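Aromatic-amino-acid transaminase TyrB (Burkholderia cenocepacia K56-2Valvano, PDB 4WD2) probably catalyses the pyridoxal-phosphate-dependent transfer of amino groups between aromatic amino acids and 2-oxo acids, as a class I/II aminotransferase. Local coordinates at residues A[207-212]-A[237-242]; A[104-109]-A[281-286]; A[115-120]-A[289-294]; A[55-60]-A[299-304]. All blocks are in the same frame, centred on the assembly; numbering follows the deposited sequence. Where two conformers were deposited one is given.

Contact 1 of 4, residues A[207-212]-A[237-242]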
loop_
_atom_site.group_PDB
_atom_site.type_symbol
_atom_site.label_atom_id
_atom_site.label_comp_id
_atom_site.label_asym_id
_atom_site.label_seq_id
_atom_site.Cartn_x
_atom_site.Cartn_y
_atom_site.Cartn_z
ATOM N N ASP A 207 -9.767 -32.020 -7.524
ATOM C CA ASP A 207 -10.714 -33.034 -7.055
ATOM C C ASP A 207 -10.798 -33.028 -5.527
ATOM O O ASP A 207 -11.881 -32.993 -4.950
ATOM C CB ASP A 207 -10.310 -34.437 -7.520
ATOM C CG ASP A 207 -10.428 -34.632 -9.029
ATOM O OD1 ASP A 207 -11.113 -33.836 -9.711
ATOM O OD2 ASP A 207 -9.854 -35.626 -9.523
ATOM N N VAL A 208 -9.633 -33.072 -4.894
ATOM C CA VAL A 208 -9.508 -33.100 -3.442
ATOM C C VAL A 208 -9.953 -31.785 -2.783
ATOM O O VAL A 208 -10.744 -31.787 -1.838
ATOM C CB VAL A 208 -8.047 -33.413 -3.033
ATOM C CG1 VAL A 208 -7.813 -33.067 -1.572
ATOM C CG2 VAL A 208 -7.721 -34.876 -3.313
ATOM N N ILE A 209 -9.443 -30.671 -3.296
ATOM C CA ILE A 209 -9.792 -29.341 -2.801
ATOM C C ILE A 209 -11.307 -29.110 -2.820
ATOM O O ILE A 209 -11.886 -28.614 -1.843
ATOM C CB ILE A 209 -9.073 -28.251 -3.632
ATOM C CG1 ILE A 209 -7.579 -28.241 -3.281
ATOM C CG2 ILE A 209 -9.688 -26.872 -3.401
ATOM C CD1 ILE A 209 -6.718 -27.509 -4.299
ATOM N N GLU A 210 -11.943 -29.492 -3.924
ATOM C CA GLU A 210 -13.392 -29.422 -4.046
ATOM C C GLU A 210 -14.092 -30.333 -3.031
ATOM O O GLU A 210 -14.968 -29.890 -2.283
ATOM C CB GLU A 210 -13.816 -29.801 -5.472
ATOM C CG GLU A 210 -15.301 -29.732 -5.721
ATOM C CD GLU A 210 -15.660 -30.046 -7.162
ATOM O OE1 GLU A 210 -15.045 -30.968 -7.736
ATOM O OE2 GLU A 210 -16.540 -29.361 -7.725
ATOM N N ALA A 211 -13.708 -31.605 -3.011
ATOM C CA ALA A 211 -14.385 -32.590 -2.175
ATOM C C ALA A 211 -14.248 -32.274 -0.691
ATOM O O ALA A 211 -15.182 -32.483 0.082
ATOM C CB ALA A 211 -13.851 -33.991 -2.461
ATOM N N ARG A 212 -13.086 -31.772 -0.293
ATOM C CA ARG A 212 -12.834 -31.522 1.122
ATOM C C ARG A 212 -13.235 -30.111 1.560
ATOM O O ARG A 212 -13.062 -29.751 2.722
ATOM C CB ARG A 212 -11.362 -31.779 1.438
ATOM C CG ARG A 212 -10.913 -33.222 1.170
ATOM C CD ARG A 212 -11.671 -34.203 2.038
ATOM N NE ARG A 212 -11.089 -35.540 1.995
ATOM C CZ ARG A 212 -11.610 -36.606 2.598
ATOM N NH1 ARG A 212 -12.735 -36.500 3.296
ATOM N NH2 ARG A 212 -11.006 -37.784 2.499
ATOM N N ARG A 237 -7.943 -20.912 -13.847
ATOM C CA ARG A 237 -9.077 -21.001 -14.757
ATOM C C ARG A 237 -9.854 -22.304 -14.558
ATOM O O ARG A 237 -11.083 -22.311 -14.634
ATOM C CB ARG A 237 -8.602 -20.860 -16.210
ATOM C CG ARG A 237 -7.941 -19.519 -16.487
ATOM C CD ARG A 237 -7.549 -19.313 -17.963
ATOM N NE ARG A 237 -6.836 -18.046 -18.121
ATOM C CZ ARG A 237 -6.358 -17.571 -19.270
ATOM N NH1 ARG A 237 -6.513 -18.245 -20.393
ATOM N NH2 ARG A 237 -5.722 -16.413 -19.289
ATOM N N GLU A 238 -9.145 -23.401 -14.289
ATOM C CA GLU A 238 -9.811 -24.685 -14.066
ATOM C C GLU A 238 -10.539 -24.729 -12.711
ATOM O O GLU A 238 -11.642 -25.268 -12.618
ATOM C CB GLU A 238 -8.806 -25.840 -14.179
ATOM C CG GLU A 238 -9.420 -27.233 -14.080
ATOM C CD GLU A 238 -10.350 -27.574 -15.244
ATOM O OE1 GLU A 238 -10.441 -26.787 -16.208
ATOM O OE2 GLU A 238 -10.996 -28.642 -15.198
ATOM N N LEU A 239 -9.939 -24.151 -11.671
ATOM C CA LEU A 239 -10.628 -24.010 -10.383
ATOM C C LEU A 239 -11.934 -23.231 -10.543
ATOM O O LEU A 239 -12.989 -23.639 -10.039
ATOM C CB LEU A 239 -9.728 -23.311 -9.356
ATOM C CG LEU A 239 -8.731 -24.159 -8.560
ATOM C CD1 LEU A 239 -7.622 -23.296 -7.980
ATOM C CD2 LEU A 239 -9.434 -24.928 -7.441
ATOM N N ALA A 240 -11.862 -22.119 -11.269
ATOM C CA ALA A 240 -13.024 -21.267 -11.486
ATOM C C ALA A 240 -14.085 -21.910 -12.393
ATOM O O ALA A 240 -15.283 -21.744 -12.155
ATOM C CB ALA A 240 -12.584 -19.922 -12.057
ATOM N N ARG A 241 -13.664 -22.639 -13.424
ATOM C CA ARG A 241 -14.630 -23.340 -14.272
ATOM C C ARG A 241 -15.418 -24.382 -13.474
ATOM O O ARG A 241 -16.579 -24.673 -13.778
ATOM C CB ARG A 241 -13.932 -24.019 -15.456
ATOM C CG ARG A 241 -13.696 -23.110 -16.670
ATOM C CD ARG A 241 -13.195 -23.913 -17.872
ATOM N NE ARG A 241 -11.889 -24.531 -17.633
ATOM C CZ ARG A 241 -10.720 -23.970 -17.947
ATOM N NH1 ARG A 241 -10.683 -22.768 -18.510
ATOM N NH2 ARG A 241 -9.582 -24.610 -17.696
ATOM N N ARG A 242 -14.781 -24.938 -12.451
ATOM C CA ARG A 242 -15.391 -26.009 -11.679
ATOM C C ARG A 242 -16.130 -25.468 -10.458
ATOM O O ARG A 242 -16.656 -26.230 -9.648
ATOM C CB ARG A 242 -14.325 -27.031 -11.265
ATOM C CG ARG A 242 -13.795 -27.848 -12.448
ATOM C CD ARG A 242 -12.747 -28.871 -12.022
ATOM N NE ARG A 242 -13.266 -29.789 -11.010
ATOM C CZ ARG A 242 -12.604 -30.843 -10.539
ATOM N NH1 ARG A 242 -11.386 -31.117 -10.988
ATOM N NH2 ARG A 242 -13.163 -31.618 -9.613
HETATM O O HOH W 1 -15.909 -30.014 -10.443
HETATM O O HOH W 2 -17.209 -27.028 -7.281
#
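Asp207 and Glu210 both reach the guanidinium group of Arg242, and the three make a salt-bridge network where the C-terminal part of helix 199-211 meets the end of helix 234-241, with Arg242 just beyond it, on the large domain of this aminotransferase fold. The carboxylates sit one helical turn apart, so both can meet the same charge at its edge. Asp207 offers a single oxygen: NH1 and NH2 of Arg242 approach end-on and each lies 3.0 Å from OD1, which stays close to the guanidinium plane. That oxygen is met on its anti side, and the carboxylate is turned 57° against the guanidinium. Glu210 reaches out as an extended chain with CG anti to the backbone N (chi1 -179°). Its OE1 takes a 2.7 Å bond from Arg242 NH2, tilted from the guanidinium plane, so NH2 serves both acids. A bend at chi3 (57°) turns the guanidinium toward them. Glu203, one turn before Asp207 on helix 199-211, adds a further salt bridge to NH1; the acids around Arg242 probably stabilise its positive charge.

The apolar part of the contact is slight. Ile209 CG2 and Leu239 CD2 stand 4.5 Å apart, and both side chains continue onto Val244 and onto Pro216 of strand 215-220, which joins the helix pair to the central sheet.

Water supplies the remaining links. One molecule accepts from Arg242 NE and donates to Glu210 OE2, 2.9 Å away; a second donates to that same OE2 and, at 2.6 Å, to the backbone O of Arg242.

Contact 2 of 4, residues A[104-109]-A[281-286]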
loop_
_atom_site.group_PDB
_atom_site.type_symbol
_atom_site.label_atom_id
_atom_site.label_comp_id
_atom_site.label_asym_id
_atom_site.label_seq_id
_atom_site.Cartn_x
_atom_site.Cartn_y
_atom_site.Cartn_z
ATOM N N ALA A 104 -14.958 -11.401 -7.785
ATOM C CA ALA A 104 -14.649 -10.081 -7.247
ATOM C C ALA A 104 -13.172 -9.772 -7.466
ATOM O O ALA A 104 -12.315 -10.479 -6.945
ATOM C CB ALA A 104 -15.002 -10.001 -5.752
ATOM N N THR A 105 -12.881 -8.726 -8.240
ATOM C CA THR A 105 -11.500 -8.318 -8.512
ATOM C C THR A 105 -11.212 -6.872 -8.086
ATOM O O THR A 105 -12.000 -5.960 -8.364
ATOM C CB THR A 105 -11.158 -8.458 -10.010
ATOM O OG1 THR A 105 -11.270 -9.830 -10.399
ATOM C CG2 THR A 105 -9.736 -7.975 -10.293
ATOM N N LEU A 106 -10.089 -6.672 -7.402
ATOM C CA LEU A 106 -9.621 -5.328 -7.078
ATOM C C LEU A 106 -8.125 -5.158 -7.328
ATOM O O LEU A 106 -7.358 -6.128 -7.351
ATOM C CB LEU A 106 -9.936 -4.973 -5.619
ATOM C CG LEU A 106 -9.142 -5.691 -4.526
ATOM C CD1 LEU A 106 -8.960 -4.783 -3.318
ATOM C CD2 LEU A 106 -9.837 -6.983 -4.122
ATOM N N GLN A 107 -7.730 -3.904 -7.508
ATOM C CA GLN A 107 -6.341 -3.505 -7.664
ATOM C C GLN A 107 -5.615 -3.572 -6.326
ATOM O O GLN A 107 -6.158 -3.174 -5.299
ATOM C CB GLN A 107 -6.272 -2.092 -8.241
ATOM C CG GLN A 107 -4.891 -1.477 -8.309
ATOM C CD GLN A 107 -4.957 0.009 -8.609
ATOM O OE1 GLN A 107 -5.943 0.492 -9.163
ATOM N NE2 GLN A 107 -3.911 0.742 -8.232
ATOM N N THR A 108 -4.390 -4.089 -6.336
ATOM C CA THR A 108 -3.628 -4.256 -5.100
ATOM C C THR A 108 -2.200 -3.742 -5.234
ATOM O O THR A 108 -1.724 -3.457 -6.340
ATOM C CB THR A 108 -3.570 -5.742 -4.653
ATOM O OG1 THR A 108 -2.831 -6.503 -5.614
ATOM C CG2 THR A 108 -4.976 -6.325 -4.508
ATOM N N LEU A 109 -1.524 -3.631 -4.093
ATOM C CA LEU A 109 -0.136 -3.205 -4.067
ATOM C C LEU A 109 0.791 -4.392 -4.322
ATOM O O LEU A 109 1.326 -4.998 -3.391
ATOM C CB LEU A 109 0.171 -2.537 -2.734
ATOM C CG LEU A 109 -0.659 -1.264 -2.583
ATOM C CD1 LEU A 109 -0.919 -0.974 -1.130
ATOM C CD2 LEU A 109 0.056 -0.107 -3.258
ATOM N N GLY A 281 -17.124 -5.977 -1.410
ATOM C CA GLY A 281 -17.313 -4.941 -0.412
ATOM C C GLY A 281 -16.454 -5.153 0.822
ATOM O O GLY A 281 -15.954 -4.191 1.412
ATOM N N GLN A 282 -16.286 -6.408 1.233
ATOM C CA GLN A 282 -15.496 -6.690 2.423
ATOM C C GLN A 282 -14.005 -6.662 2.108
ATOM O O GLN A 282 -13.187 -6.401 2.989
ATOM C CB GLN A 282 -15.894 -8.032 3.046
ATOM C CG GLN A 282 -17.337 -8.062 3.567
ATOM C CD GLN A 282 -17.622 -6.982 4.607
ATOM O OE1 GLN A 282 -16.713 -6.483 5.282
ATOM N NE2 GLN A 282 -18.894 -6.617 4.741
ATOM N N LEU A 283 -13.649 -6.926 0.855
ATOM C CA LEU A 283 -12.264 -6.749 0.435
ATOM C C LEU A 283 -11.924 -5.250 0.432
ATOM O O LEU A 283 -10.838 -4.851 0.859
ATOM C CB LEU A 283 -12.025 -7.380 -0.938
ATOM C CG LEU A 283 -12.137 -8.911 -1.027
ATOM C CD1 LEU A 283 -12.107 -9.359 -2.479
ATOM C CD2 LEU A 283 -11.025 -9.608 -0.233
ATOM N N ALA A 284 -12.864 -4.423 -0.028
ATOM C CA ALA A 284 -12.725 -2.966 0.079
ATOM C C ALA A 284 -12.603 -2.542 1.548
ATOM O O ALA A 284 -11.869 -1.614 1.871
ATOM C CB ALA A 284 -13.908 -2.262 -0.584
ATOM N N GLY A 285 -13.330 -3.232 2.428
ATOM C CA GLY A 285 -13.226 -3.027 3.865
ATOM C C GLY A 285 -11.823 -3.279 4.386
ATOM O O GLY A 285 -11.317 -2.528 5.217
ATOM N N ALA A 286 -11.186 -4.338 3.901
ATOM C CA ALA A 286 -9.817 -4.647 4.296
ATOM C C ALA A 286 -8.870 -3.545 3.835
ATOM O O ALA A 286 -7.974 -3.129 4.572
ATOM C CB ALA A 286 -9.386 -5.994 3.727
#
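Strand 103-108 passes helix 273-288 with Leu106 and Leu283 as the nearest backbone positions, their CA atoms 8.1 Å apart, and both side chains start out toward the other segment. Across the gap the contact rests on two leucines and an alanine. Leu283 sends its CD1 methyl toward the strand, where it lies 3.7 Å from CD2 of Leu106. The same Leu106 methyl also lies beside the base of the other side chain, 3.9 Å from Leu283 CB, so the two leucines pass each other at a slant. Leu106 holds its CG between the backbone N and the carbonyl carbon (chi1 71°), which with chi2 at 148° carries CD2 to the helix. Two residues earlier on the strand, the methyl of Ala104 touches Leu283 CD1 more loosely, at 4.4 Å.

This is the outermost strand of the mixed central sheet in this chain, and strand 264-269 is its antiparallel neighbour. Leu283 also rests on Leu266 and Val268 of that neighbour and on Phe121 of helix 110-125, so helix 273-288 packs on the face of the sheet near its outermost strand. Nearby, Gln282 binds the backbone of Asp14 of the second subunit.

No hydrogen bond joins the two segments. Methyl and methylene groups alone make the contact, and with all three touching residues buried, its hold is one of van der Waals packing and exclusion of water.

Contact 3 of 4, residues A[115-120]-A[289-294]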
loop_
_atom_site.group_PDB
_atom_site.type_symbol
_atom_site.label_atom_id
_atom_site.label_comp_id
_atom_site.label_asym_id
_atom_site.label_seq_id
_atom_site.Cartn_x
_atom_site.Cartn_y
_atom_site.Cartn_z
ATOM N N LEU A 115 -2.020 -10.659 -1.334
ATOM C CA LEU A 115 -1.938 -11.687 -0.310
ATOM C C LEU A 115 -2.398 -11.125 1.039
ATOM O O LEU A 115 -3.114 -11.793 1.793
ATOM C CB LEU A 115 -0.510 -12.232 -0.219
ATOM C CG LEU A 115 -0.021 -13.094 -1.394
ATOM C CD1 LEU A 115 1.501 -13.250 -1.357
ATOM C CD2 LEU A 115 -0.692 -14.456 -1.375
ATOM N N LYS A 116 -1.996 -9.889 1.321
ATOM C CA LYS A 116 -2.358 -9.223 2.567
ATOM C C LYS A 116 -3.852 -8.967 2.666
ATOM O O LYS A 116 -4.465 -9.300 3.676
ATOM C CB LYS A 116 -1.609 -7.896 2.717
ATOM C CG LYS A 116 -2.007 -7.089 3.952
ATOM C CD LYS A 116 -1.797 -7.879 5.250
ATOM C CE LYS A 116 -1.927 -6.993 6.489
ATOM N NZ LYS A 116 -2.030 -7.829 7.719
ATOM N N VAL A 117 -4.426 -8.348 1.636
ATOM C CA VAL A 117 -5.851 -8.018 1.649
ATOM C C VAL A 117 -6.669 -9.295 1.764
ATOM O O VAL A 117 -7.630 -9.358 2.540
ATOM C CB VAL A 117 -6.272 -7.224 0.384
ATOM C CG1 VAL A 117 -7.787 -7.167 0.267
ATOM C CG2 VAL A 117 -5.691 -5.806 0.429
ATOM N N GLY A 118 -6.271 -10.314 1.002
ATOM C CA GLY A 118 -6.903 -11.618 1.079
ATOM C C GLY A 118 -6.807 -12.238 2.467
ATOM O O GLY A 118 -7.803 -12.732 3.000
ATOM N N ALA A 119 -5.607 -12.227 3.049
ATOM C CA ALA A 119 -5.395 -12.755 4.400
ATOM C C ALA A 119 -6.249 -12.046 5.454
ATOM O O ALA A 119 -6.814 -12.696 6.344
ATOM C CB ALA A 119 -3.909 -12.661 4.788
ATOM N N ASP A 120 -6.330 -10.721 5.372
ATOM C CA ASP A 120 -7.096 -9.946 6.348
ATOM C C ASP A 120 -8.606 -10.235 6.239
ATOM O O ASP A 120 -9.304 -10.338 7.249
ATOM C CB ASP A 120 -6.823 -8.441 6.177
ATOM C CG ASP A 120 -5.476 -8.005 6.773
ATOM O OD1 ASP A 120 -4.825 -8.813 7.469
ATOM O OD2 ASP A 120 -5.079 -6.840 6.560
ATOM N N SER A 289 -9.101 -0.429 5.983
ATOM C CA SER A 289 -8.460 -0.591 7.279
ATOM C C SER A 289 -6.945 -0.539 7.136
ATOM O O SER A 289 -6.214 -0.602 8.126
ATOM C CB SER A 289 -8.885 -1.916 7.928
ATOM O OG SER A 289 -8.418 -3.039 7.193
ATOM N N ASN A 290 -6.483 -0.422 5.895
ATOM C CA ASN A 290 -5.063 -0.540 5.580
ATOM C C ASN A 290 -4.507 0.750 4.976
ATOM O O ASN A 290 -3.908 1.556 5.684
ATOM C CB ASN A 290 -4.839 -1.729 4.637
ATOM C CG ASN A 290 -3.381 -2.125 4.517
ATOM O OD1 ASN A 290 -2.484 -1.320 4.767
ATOM N ND2 ASN A 290 -3.135 -3.372 4.118
ATOM N N TYR A 291 -4.713 0.955 3.676
ATOM C CA TYR A 291 -4.143 2.118 2.998
ATOM C C TYR A 291 -5.189 3.002 2.297
ATOM O O TYR A 291 -4.825 3.861 1.498
ATOM C CB TYR A 291 -3.089 1.661 1.987
ATOM C CG TYR A 291 -3.610 0.624 1.031
ATOM C CD1 TYR A 291 -3.546 -0.728 1.345
ATOM C CD2 TYR A 291 -4.172 0.993 -0.183
ATOM C CE1 TYR A 291 -4.036 -1.683 0.479
ATOM C CE2 TYR A 291 -4.659 0.044 -1.062
ATOM C CZ TYR A 291 -4.587 -1.294 -0.724
ATOM O OH TYR A 291 -5.065 -2.245 -1.590
ATOM N N SER A 292 -6.468 2.777 2.613
ATOM C CA SER A 292 -7.622 3.569 2.133
ATOM C C SER A 292 -7.976 3.352 0.666
ATOM O O SER A 292 -9.141 3.127 0.339
ATOM C CB SER A 292 -7.412 5.074 2.355
ATOM O OG SER A 292 -7.625 5.441 3.703
ATOM N N ASN A 293 -6.983 3.461 -0.210
ATOM C CA ASN A 293 -7.186 3.286 -1.648
ATOM C C ASN A 293 -5.827 3.232 -2.346
ATOM O O ASN A 293 -4.855 3.783 -1.827
ATOM C CB ASN A 293 -8.064 4.408 -2.221
ATOM C CG ASN A 293 -7.704 5.774 -1.679
ATOM O OD1 ASN A 293 -6.730 6.393 -2.114
ATOM N ND2 ASN A 293 -8.508 6.267 -0.741
ATOM N N PRO A 294 -5.746 2.552 -3.509
ATOM C CA PRO A 294 -4.447 2.301 -4.149
ATOM C C PRO A 294 -3.986 3.444 -5.049
ATOM O O PRO A 294 -4.751 4.384 -5.263
ATOM C CB PRO A 294 -4.713 1.046 -4.970
ATOM C CG PRO A 294 -6.140 1.224 -5.402
ATOM C CD PRO A 294 -6.846 1.910 -4.255
HETATM O O HOH W 3 -5.578 -5.115 4.227
HETATM O O HOH W 4 -5.750 -4.503 7.792
#
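Tyr291 presents the edge of its ring to Val117: CG2 of the valine lies near the ring plane, 4.1 Å from the hydroxyl oxygen, and 4.4 Å from CE1. The two side chains cross at about a right angle. Also in plane at the ring's edge are atoms of its own segment, OD1 of Asn290, C of Asn293 and N of Pro294. Tyr291 carries CG between its backbone N and carbonyl carbon (chi1 53°), which points the hydroxyl end toward Val117 on helix 110-125.

The second flat group, the amide of Asn290, brings ND2 to the aliphatic part of Lys116, 3.9 Å from CG, in a packing contact. Its main polar partner is elsewhere: ND2 donates to OD1 of Asn290 of the second subunit. The contact therefore lies at the dimer interface of this aminotransferase, where the loop between helices 273-288 and 297-307 runs beside helix 110-125. Lys116 of each subunit also packs on Asn290 of the other.

Polar bridging across the segments goes through Asp120. OD2 receives hydrogen bonds from two waters. One of them, 2.9 Å away, accepts from Asn290 ND2; the other donates to Ser289 OG. The other carboxylate oxygen, OD1, forms a salt bridge with Lys116, one helical turn back, with NZ 3.0 Å away on its syn side and 16° out of the carboxylate plane.

Contact 4 of 4, residues A[55-60]-A[299-304]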
loop_
_atom_site.group_PDB
_atom_site.type_symbol
_atom_site.label_atom_id
_atom_site.label_comp_id
_atom_site.label_asym_id
_atom_site.label_seq_id
_atom_site.Cartn_x
_atom_site.Cartn_y
_atom_site.Cartn_z
ATOM N N GLY A 55 9.125 -2.267 -23.843
ATOM C CA GLY A 55 8.739 -1.346 -24.896
ATOM C C GLY A 55 7.323 -0.829 -24.740
ATOM O O GLY A 55 7.074 0.374 -24.869
ATOM N N ALA A 56 6.397 -1.740 -24.454
ATOM C CA ALA A 56 4.993 -1.383 -24.300
ATOM C C ALA A 56 4.794 -0.455 -23.113
ATOM O O ALA A 56 3.948 0.433 -23.148
ATOM C CB ALA A 56 4.139 -2.629 -24.142
ATOM N N VAL A 57 5.571 -0.674 -22.061
ATOM C CA VAL A 57 5.464 0.138 -20.858
ATOM C C VAL A 57 5.985 1.549 -21.118
ATOM O O VAL A 57 5.349 2.532 -20.739
ATOM C CB VAL A 57 6.225 -0.513 -19.684
ATOM C CG1 VAL A 57 6.456 0.487 -18.561
ATOM C CG2 VAL A 57 5.458 -1.722 -19.183
ATOM N N ARG A 58 7.134 1.642 -21.780
ATOM C CA ARG A 58 7.699 2.937 -22.148
ATOM C C ARG A 58 6.726 3.722 -23.024
ATOM O O ARG A 58 6.486 4.903 -22.796
ATOM C CB ARG A 58 9.034 2.750 -22.869
ATOM C CG ARG A 58 9.675 4.044 -23.353
ATOM C CD ARG A 58 10.954 3.755 -24.128
ATOM N NE ARG A 58 11.933 3.043 -23.310
ATOM C CZ ARG A 58 12.845 3.645 -22.552
ATOM N NH1 ARG A 58 12.908 4.973 -22.518
ATOM N NH2 ARG A 58 13.696 2.923 -21.837
ATOM N N GLU A 59 6.145 3.046 -24.008
ATOM C CA GLU A 59 5.230 3.680 -24.947
ATOM C C GLU A 59 3.962 4.178 -24.253
ATOM O O GLU A 59 3.449 5.241 -24.585
ATOM C CB GLU A 59 4.871 2.705 -26.073
ATOM N N ALA A 60 3.460 3.406 -23.292
ATOM C CA ALA A 60 2.295 3.805 -22.506
ATOM C C ALA A 60 2.592 5.027 -21.642
ATOM O O ALA A 60 1.786 5.963 -21.570
ATOM C CB ALA A 60 1.824 2.651 -21.628
ATOM N N ALA A 299 -1.076 1.670 -12.156
ATOM C CA ALA A 299 -2.315 1.074 -12.652
ATOM C C ALA A 299 -2.748 1.667 -14.003
ATOM O O ALA A 299 -3.274 0.956 -14.860
ATOM C CB ALA A 299 -3.425 1.235 -11.624
ATOM N N LYS A 300 -2.533 2.967 -14.188
ATOM C CA LYS A 300 -2.793 3.610 -15.474
ATOM C C LYS A 300 -1.918 3.014 -16.564
ATOM O O LYS A 300 -2.386 2.781 -17.674
ATOM C CB LYS A 300 -2.559 5.121 -15.395
ATOM C CG LYS A 300 -3.654 5.909 -14.690
ATOM C CD LYS A 300 -4.968 5.919 -15.469
ATOM C CE LYS A 300 -5.864 7.065 -15.010
ATOM N NZ LYS A 300 -7.264 6.958 -15.527
ATOM N N VAL A 301 -0.646 2.773 -16.246
ATOM C CA VAL A 301 0.290 2.185 -17.202
ATOM C C VAL A 301 -0.159 0.784 -17.593
ATOM O O VAL A 301 -0.253 0.460 -18.779
ATOM C CB VAL A 301 1.735 2.111 -16.639
ATOM C CG1 VAL A 301 2.624 1.283 -17.559
ATOM C CG2 VAL A 301 2.317 3.505 -16.457
ATOM N N VAL A 302 -0.433 -0.044 -16.591
ATOM C CA VAL A 302 -0.869 -1.410 -16.836
ATOM C C VAL A 302 -2.190 -1.442 -17.608
ATOM O O VAL A 302 -2.324 -2.188 -18.579
ATOM C CB VAL A 302 -1.013 -2.197 -15.515
ATOM C CG1 VAL A 302 -1.764 -3.503 -15.744
ATOM C CG2 VAL A 302 0.363 -2.456 -14.899
ATOM N N ALA A 303 -3.157 -0.631 -17.188
ATOM C CA ALA A 303 -4.448 -0.581 -17.874
ATOM C C ALA A 303 -4.299 -0.113 -19.326
ATOM O O ALA A 303 -4.988 -0.608 -20.220
ATOM C CB ALA A 303 -5.416 0.320 -17.124
ATOM N N ALA A 304 -3.398 0.835 -19.558
ATOM C CA ALA A 304 -3.155 1.333 -20.905
ATOM C C ALA A 304 -2.523 0.256 -21.784
ATOM O O ALA A 304 -2.858 0.132 -22.957
ATOM C CB ALA A 304 -2.273 2.580 -20.867
#
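Two crossing helices, 55-65 and 297-307, meet here through Val57, Ala60, Val301 and Ala304. The axes of the two short segments approach to 9.2 Å, with an angle of 115° between their N-to-C directions, so the helices touch over a small patch. Valine packs against valine: CG1 of Val57 lies 4.0 Å from CG1 of Val301, the two side chains crossing at about a right angle. In each it is the branch anti to the backbone N (chi1 164° in Val57, 170° in Val301) that makes the touch.

The crossing is helix-helix packing carried by two alanines and two valines. Ala60 approaches the partner helix most nearly, its CA 5.9 Å from that of Val301. Its methyl meets two residues one turn apart on that helix, 4.2 Å from the methyl of Ala304 and 4.4 Å from Val301 CG1, and it also rests against the carbonyl oxygen of Val301. No hydrogen bond crosses between the segments. Around the patch, Val301 packs further along helix 55-65 onto Glu61 and Leu64, while Ala60 also touches Leu311 of the long helix 309-338. Val57 also touches Phe256, close in sequence to Lys254, the residue that carries the pyridoxal phosphate.

Contacts 2 and 3 are neighbours, their centres about 7 Å apart: strand 103-108 leads into helix 110-125, and helix 273-288 into the loop 289-294. Their segments alternate along the chain, and they touch where Leu109 meets Tyr291 and Val117 meets helix 273-288. Contact 4 lies about 22 Å from contact 2 between centres, yet Gln107 packs on Ala299; its loop, opened by helix 55-65 and closed by helix 297-307, encloses the other three. Contact 1, nested inside all of these loops, is about 23 Å from contact 2, with no touch. Contact 1 thus joins two helices beside the central sheet; contacts 2 and 3 lie by its outer strand and the subunit interface.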